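Local structure of Non-canonical purine NTP pyrophosphatase (Staphylococcus aureus, 4BNQ) at residues A[99-104]-A[152-157]. The protein probably hydrolyses non-canonical purine nucleoside triphosphates such as XTP, dITP and ITP to their monophosphates and diphosphate, clearing them from the nucleotide pool. Residues are numbered along the deposited sequence; the frame is centred on the assembly and turned at random.
Sequences EKLLNK and DPIFYV
Ile154 reaches the helical segment 99-104 with both of its branches, each meeting a different leucine. Its CD1 methyl lies 3.9 Å from CD2 of Leu101, the two side chains meeting at a slant, whereas CG2 comes within 4.1 Å of CD1 of Leu102, whose chain runs past it in the opposite direction. With chi1 at 70°, CG1 lies between the backbone N and the carbonyl carbon and CG2 is anti to the carbonyl carbon; the extended chi2 (177°) then carries CD1 out to Leu101. Contact is entirely apolar, made by methyl groups without a hydrogen bond between the segments; Leu102 CA and Ile154 CA, the closest such pair, are 8.6 Å apart.

Polar interactions lie at the start of the 3-10 segment 152-154. Asp152, predicted to bind substrate, accepts a hydrogen bond at OD2 from the backbone N of Phe149, and the same OD2 forms a salt bridge with NZ of Lys172.

The contact joins helix 94-104, whose Ile98 also touches Ile154, to the chain entering strand 155-157 of the antiparallel sheet in this Ham1-family protein. Ile139 of strand 126-139 borders both Leu102 and Ile154, and Leu101 also packs on Leu71 and Val73 of strand 64-73 in the same sheet.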
loop_
_atom_site.group_PDB
_atom_site.type_symbol
_atom_site.label_atom_id
_atom_site.label_comp_id
_atom_site.label_asym_id
_atom_site.label_seq_id
_atom_site.Cartn_x
_atom_site.Cartn_y
_atom_site.Cartn_z
ATOM N N GLU A 99 17.786 8.381 -20.066
ATOM C CA GLU A 99 18.985 9.204 -20.272
ATOM C C GLU A 99 18.722 10.653 -19.931
ATOM O O GLU A 99 19.518 11.286 -19.236
ATOM C CB GLU A 99 19.524 9.061 -21.698
ATOM C CG GLU A 99 20.066 7.663 -22.009
ATOM C CD GLU A 99 21.067 7.173 -20.969
ATOM O OE1 GLU A 99 21.825 8.000 -20.409
ATOM O OE2 GLU A 99 21.115 5.949 -20.700
ATOM N N LYS A 100 17.579 11.162 -20.375
ATOM C CA LYS A 100 17.189 12.521 -20.010
ATOM C C LYS A 100 17.089 12.712 -18.498
ATOM O O LYS A 100 17.718 13.609 -17.937
ATOM C CB LYS A 100 15.866 12.911 -20.650
ATOM C CG LYS A 100 15.480 14.340 -20.322
ATOM C CD LYS A 100 14.185 14.726 -21.027
ATOM C CE LYS A 100 13.742 16.122 -20.638
ATOM N NZ LYS A 100 12.507 16.479 -21.373
ATOM N N LEU A 101 16.308 11.863 -17.840
ATOM C CA LEU A 101 16.170 11.944 -16.392
ATOM C C LEU A 101 17.523 11.867 -15.693
ATOM O O LEU A 101 17.802 12.661 -14.809
ATOM C CB LEU A 101 15.244 10.851 -15.879
ATOM C CG LEU A 101 15.012 10.911 -14.370
ATOM C CD1 LEU A 101 14.563 12.288 -13.961
ATOM C CD2 LEU A 101 13.945 9.915 -14.011
ATOM N N LEU A 102 18.371 10.925 -16.097
ATOM C CA LEU A 102 19.699 10.840 -15.494
ATOM C C LEU A 102 20.521 12.126 -15.692
ATOM O O LEU A 102 21.112 12.637 -14.732
ATOM C CB LEU A 102 20.457 9.609 -15.996
ATOM C CG LEU A 102 19.941 8.289 -15.429
ATOM C CD1 LEU A 102 20.694 7.106 -16.020
ATOM C CD2 LEU A 102 20.090 8.318 -13.920
ATOM N N ASN A 103 20.548 12.646 -16.922
ATOM C CA ASN A 103 21.286 13.876 -17.226
ATOM C C ASN A 103 20.832 15.027 -16.357
ATOM O O ASN A 103 21.655 15.753 -15.795
ATOM C CB ASN A 103 21.130 14.279 -18.697
ATOM C CG ASN A 103 21.950 13.413 -19.630
ATOM O OD1 ASN A 103 22.888 12.743 -19.200
ATOM N ND2 ASN A 103 21.609 13.432 -20.923
ATOM N N LYS A 104 19.517 15.176 -16.235
ATOM C CA LYS A 104 18.950 16.234 -15.407
ATOM C C LYS A 104 19.281 16.111 -13.920
ATOM O O LYS A 104 19.241 17.098 -13.201
ATOM C CB LYS A 104 17.443 16.338 -15.627
ATOM C CG LYS A 104 17.068 16.864 -16.999
ATOM C CD LYS A 104 15.758 17.655 -16.948
ATOM C CE LYS A 104 15.688 18.529 -15.700
ATOM N NZ LYS A 104 14.565 19.514 -15.727
ATOM N N ASP A 152 12.176 1.269 -14.722
ATOM C CA ASP A 152 12.597 0.192 -13.826
ATOM C C ASP A 152 14.119 0.105 -13.548
ATOM O O ASP A 152 14.519 -0.052 -12.390
ATOM C CB ASP A 152 12.032 -1.153 -14.299
ATOM C CG ASP A 152 10.548 -1.277 -14.029
ATOM O OD1 ASP A 152 10.005 -0.330 -13.417
ATOM O OD2 ASP A 152 9.922 -2.311 -14.405
ATOM N N PRO A 153 14.971 0.231 -14.594
ATOM C CA PRO A 153 16.401 0.008 -14.319
ATOM C C PRO A 153 17.090 1.079 -13.461
ATOM O O PRO A 153 18.211 0.857 -12.995
ATOM C CB PRO A 153 17.029 -0.030 -15.714
ATOM C CG PRO A 153 15.877 -0.340 -16.649
ATOM C CD PRO A 153 14.711 0.367 -16.041
ATOM N N ILE A 154 16.452 2.224 -13.254
ATOM C CA ILE A 154 17.079 3.254 -12.428
ATOM C C ILE A 154 16.292 3.544 -11.160
ATOM O O ILE A 154 16.624 4.459 -10.412
ATOM C CB ILE A 154 17.288 4.575 -13.201
ATOM C CG1 ILE A 154 15.950 5.250 -13.468
ATOM C CG2 ILE A 154 18.047 4.326 -14.487
ATOM C CD1 ILE A 154 16.067 6.612 -14.165
ATOM N N PHE A 155 15.235 2.780 -10.919
ATOM C CA PHE A 155 14.464 2.986 -9.704
ATOM C C PHE A 155 14.924 2.014 -8.599
ATOM O O PHE A 155 14.502 0.851 -8.547
ATOM C CB PHE A 155 12.962 2.839 -9.970
ATOM C CG PHE A 155 12.094 3.362 -8.848
ATOM C CD1 PHE A 155 11.678 4.690 -8.829
ATOM C CD2 PHE A 155 11.698 2.532 -7.812
ATOM C CE1 PHE A 155 10.881 5.175 -7.791
ATOM C CE2 PHE A 155 10.899 3.011 -6.776
ATOM C CZ PHE A 155 10.496 4.335 -6.766
ATOM N N TYR A 156 15.781 2.521 -7.714
ATOM C CA TYR A 156 16.393 1.741 -6.652
ATOM C C TYR A 156 15.433 1.688 -5.477
ATOM O O TYR A 156 14.889 2.716 -5.052
ATOM C CB TYR A 156 17.730 2.380 -6.249
ATOM C CG TYR A 156 18.397 1.731 -5.067
ATOM C CD1 TYR A 156 19.130 0.565 -5.213
ATOM C CD2 TYR A 156 18.307 2.294 -3.806
ATOM C CE1 TYR A 156 19.738 -0.040 -4.124
ATOM C CE2 TYR A 156 18.919 1.704 -2.707
ATOM C CZ TYR A 156 19.630 0.537 -2.875
ATOM O OH TYR A 156 20.246 -0.049 -1.804
ATOM N N VAL A 157 15.204 0.485 -4.967
ATOM C CA VAL A 157 14.277 0.301 -3.854
ATOM C C VAL A 157 15.057 -0.076 -2.600
ATOM O O VAL A 157 15.456 -1.237 -2.465
ATOM C CB VAL A 157 13.253 -0.815 -4.160
ATOM C CG1 VAL A 157 12.245 -0.933 -3.038
ATOM C CG2 VAL A 157 12.530 -0.536 -5.495
#